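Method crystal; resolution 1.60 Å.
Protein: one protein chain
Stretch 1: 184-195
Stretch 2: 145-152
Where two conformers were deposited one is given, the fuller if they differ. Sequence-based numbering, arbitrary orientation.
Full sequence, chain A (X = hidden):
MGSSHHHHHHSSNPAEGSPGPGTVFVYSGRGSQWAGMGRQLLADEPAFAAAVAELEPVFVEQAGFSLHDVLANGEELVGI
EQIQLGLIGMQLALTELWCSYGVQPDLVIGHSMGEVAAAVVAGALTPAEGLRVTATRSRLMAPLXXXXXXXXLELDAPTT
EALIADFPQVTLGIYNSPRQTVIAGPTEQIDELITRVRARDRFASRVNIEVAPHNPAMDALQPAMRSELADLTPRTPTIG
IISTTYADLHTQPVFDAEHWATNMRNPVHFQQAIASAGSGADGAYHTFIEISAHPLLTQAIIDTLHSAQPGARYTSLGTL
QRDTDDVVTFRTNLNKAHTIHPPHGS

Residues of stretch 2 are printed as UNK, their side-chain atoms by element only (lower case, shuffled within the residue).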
# COMPACT_ATOMS: atom_id res chain seq x y z
N ALA A 184 -11.59 6.43 -0.72
CA ALA A 184 -12.01 5.48 0.29
C ALA A 184 -13.00 6.15 1.23
O ALA A 184 -12.83 7.31 1.59
CB ALA A 184 -10.79 4.97 1.07
N GLY A 185 -13.97 5.37 1.67
CA GLY A 185 -15.00 5.87 2.57
C GLY A 185 -16.18 4.90 2.63
O GLY A 185 -16.10 3.77 2.15
N PRO A 186 -17.30 5.34 3.24
CA PRO A 186 -18.47 4.45 3.34
C PRO A 186 -18.89 3.87 1.97
O PRO A 186 -18.94 4.64 0.99
CB PRO A 186 -19.55 5.35 3.96
CG PRO A 186 -18.76 6.39 4.74
CD PRO A 186 -17.55 6.66 3.84
N THR A 187 -19.14 2.56 1.88
CA THR A 187 -19.43 1.93 0.59
C THR A 187 -20.53 2.63 -0.23
O THR A 187 -20.34 2.84 -1.43
CB THR A 187 -19.71 0.42 0.71
OG1 THR A 187 -19.54 -0.14 -0.56
CG2 THR A 187 -21.13 0.10 1.19
N GLU A 188 -21.61 3.07 0.42
CA GLU A 188 -22.70 3.72 -0.28
C GLU A 188 -22.31 5.08 -0.85
O GLU A 188 -22.79 5.46 -1.94
CB GLU A 188 -23.96 3.82 0.59
CG GLU A 188 -23.83 4.70 1.83
CD GLU A 188 -23.17 4.07 3.05
OE1 GLU A 188 -22.65 2.94 2.94
OE2 GLU A 188 -23.15 4.75 4.10
N GLN A 189 -21.36 5.78 -0.15
CA GLN A 189 -20.84 7.06 -0.66
C GLN A 189 -19.89 6.83 -1.84
O GLN A 189 -19.91 7.58 -2.80
CB GLN A 189 -20.22 7.87 0.47
CG GLN A 189 -21.24 8.16 1.57
CD GLN A 189 -20.66 8.98 2.69
OE1 GLN A 189 -19.64 9.66 2.52
NE2 GLN A 189 -21.32 8.96 3.84
N ILE A 190 -19.08 5.77 -1.77
CA ILE A 190 -18.20 5.36 -2.87
C ILE A 190 -19.03 5.04 -4.12
O ILE A 190 -18.73 5.54 -5.20
CB ILE A 190 -17.33 4.17 -2.44
CG1 ILE A 190 -16.30 4.60 -1.34
CG2 ILE A 190 -16.64 3.51 -3.67
CD1 ILE A 190 -15.33 5.78 -1.69
N ASP A 191 -20.19 4.36 -3.94
CA ASP A 191 -21.06 4.05 -5.04
C ASP A 191 -21.60 5.35 -5.67
O ASP A 191 -21.65 5.45 -6.89
CB ASP A 191 -22.18 3.13 -4.57
CG ASP A 191 -21.72 1.68 -4.44
OD1 ASP A 191 -20.59 1.36 -4.93
OD2 ASP A 191 -22.44 0.88 -3.81
N GLU A 192 -22.00 6.32 -4.83
CA GLU A 192 -22.57 7.57 -5.36
C GLU A 192 -21.49 8.31 -6.17
O GLU A 192 -21.78 8.90 -7.22
CB GLU A 192 -23.13 8.49 -4.26
CG GLU A 192 -23.65 9.79 -4.87
CD GLU A 192 -24.36 10.83 -4.03
OE1 GLU A 192 -24.56 10.59 -2.82
OE2 GLU A 192 -24.75 11.87 -4.61
N LEU A 193 -20.25 8.27 -5.67
CA LEU A 193 -19.15 8.98 -6.35
C LEU A 193 -18.78 8.31 -7.68
O LEU A 193 -18.46 8.99 -8.64
CB LEU A 193 -17.93 9.10 -5.42
CG LEU A 193 -18.20 10.13 -4.35
CD1 LEU A 193 -17.24 9.93 -3.17
CD2 LEU A 193 -18.07 11.52 -4.98
N ILE A 194 -18.85 6.97 -7.74
CA ILE A 194 -18.61 6.23 -9.00
C ILE A 194 -19.62 6.67 -10.07
O ILE A 194 -19.26 6.91 -11.22
CB ILE A 194 -18.68 4.70 -8.70
CG1 ILE A 194 -17.42 4.28 -7.91
CG2 ILE A 194 -18.87 3.87 -9.93
CD1 ILE A 194 -17.50 2.88 -7.43
N THR A 195 -20.90 6.82 -9.66
CA THR A 195 -21.96 7.28 -10.53
C THR A 195 -21.68 8.71 -11.01
O THR A 195 -21.85 9.01 -12.20
CB THR A 195 -23.31 7.24 -9.79
OG1 THR A 195 -23.59 5.87 -9.46
CG2 THR A 195 -24.49 7.79 -10.69
N UNK A 145 -15.80 -4.57 8.96
CA UNK A 145 -15.92 -5.37 7.75
C UNK A 145 -17.19 -5.01 6.95
O UNK A 145 -18.29 -4.94 7.49
c UNK A 145 -15.88 -6.86 8.10
o UNK A 145 -14.60 -7.27 8.59
N UNK A 146 -16.99 -4.69 5.69
CA UNK A 146 -18.08 -4.39 4.78
C UNK A 146 -18.65 -2.99 4.79
O UNK A 146 -19.48 -2.66 3.94
N UNK A 147 -18.25 -2.15 5.75
CA UNK A 147 -18.81 -0.79 5.85
C UNK A 147 -18.20 0.17 4.85
O UNK A 147 -18.88 1.08 4.38
c UNK A 147 -19.43 -0.99 8.30
o UNK A 147 -18.84 0.63 9.98
n UNK A 147 -19.46 -1.44 10.68
c UNK A 147 -18.60 -0.23 7.28
c UNK A 147 -19.22 -0.52 9.72
N UNK A 148 -16.91 0.02 4.59
CA UNK A 148 -16.21 0.95 3.71
C UNK A 148 -15.81 0.31 2.41
O UNK A 148 -15.73 -0.92 2.28
N UNK A 149 -15.64 1.13 1.41
CA UNK A 149 -15.24 0.67 0.10
C UNK A 149 -14.22 1.62 -0.50
O UNK A 149 -13.85 2.62 0.12
N UNK A 150 -13.66 1.21 -1.61
CA UNK A 150 -12.70 2.04 -2.34
C UNK A 150 -13.10 2.11 -3.80
O UNK A 150 -13.79 1.23 -4.29
c UNK A 150 -8.29 2.31 -0.11
s UNK A 150 -9.19 0.88 -0.40
c UNK A 150 -10.83 1.57 -0.73
c UNK A 150 -11.28 1.51 -2.18
N UNK A 151 -12.63 3.14 -4.52
CA UNK A 151 -12.91 3.22 -5.96
C UNK A 151 -11.66 3.74 -6.64
O UNK A 151 -11.06 4.70 -6.17
c UNK A 151 -14.09 4.13 -6.27
N UNK A 152 -11.32 3.12 -7.77
CA UNK A 152 -10.21 3.53 -8.61
C UNK A 152 -10.79 4.50 -9.61
O UNK A 152 -11.68 4.12 -10.40
c UNK A 152 -8.51 2.63 -10.35
c UNK A 152 -7.31 3.35 -9.67
c UNK A 152 -9.64 2.31 -9.35
c UNK A 152 -8.08 1.36 -11.12
O HOH W 1 -21.45 1.86 5.07

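Position 145 carries one carbon followed by one oxygen, a short hydroxyl side chain. It stays out of reach of stretch 1: position 145 CB lies 11.1 Å from T187 CB, the nearest approach, so the atoms alone identify it: S145.

Position 146 has no side-chain atoms, and its phi of 83° is a value that favours glycine; this is G146. Its carbonyl O lies 4.2 Å from T187 CG2, a peripheral contact.

Position 147 has three carbons in a row, the third bearing one oxygen and one nitrogen. A carboxamide on a chain of that length means glutamine, Q147. The CA-to-CB bond points away, and the contact is made by the backbone: T187 N donates to Q147 O at 2.9 Å, with an N-H...O angle of 171°. A water donates to the same Q147 O (2.8 Å) and to E188 OE1 (2.7 Å), bridging the two stretches.

Position 148 again lacks side-chain atoms and is G148. Its CA packs 3.2 Å from G185 O and 4.2 Å from P186 CA, a close backbone approach at a non-hydrogen-bonded antiparallel pair.

Position 149 is also bare, hence G149. An ideal CB here would lie 3.2 Å from T187 OG1, a tight fit, and 4.1 Å from I190 CB. Its backbone pairs with G185 in both directions: G149 N donates to G185 O at 2.8 Å (169°), and G185 N donates to G149 O at 3.2 Å (161°).

Position 150 shows an unbranched run of two carbons, a sulfur and a terminal carbon, which defines M150. Its CA-to-CB bond points to the same sheet face as that of A184, and the terminal methyl CE reaches A184 CB at 3.8 Å.

Position 151 has a single side-chain carbon, A151. The CB points toward stretch 1 and meets both I190 CG2 and I194 CG1 at 3.7 Å.

Position 152 has four carbons forked at the second, the pattern of leucine. In L152 the CA-to-CB bond points away; the closest pair, L152 CB and I194 CD1, is 8.1 Å apart.

The contact therefore has two parts. A short antiparallel ladder joins A184 to P186 with 148 to 150, and the bond from T187 N extends the pairing to the first helical residue. The helix then runs at 24° to the strand, with axes 6.7 Å apart at closest approach. I190 and I194, one turn apart, pack on A151, while I190 CG1 also lies 3.5 Å from G149 O. Altogether 388 Å² is buried, counting both sides.

Stretch 2 (145-152) SGQGGMAL
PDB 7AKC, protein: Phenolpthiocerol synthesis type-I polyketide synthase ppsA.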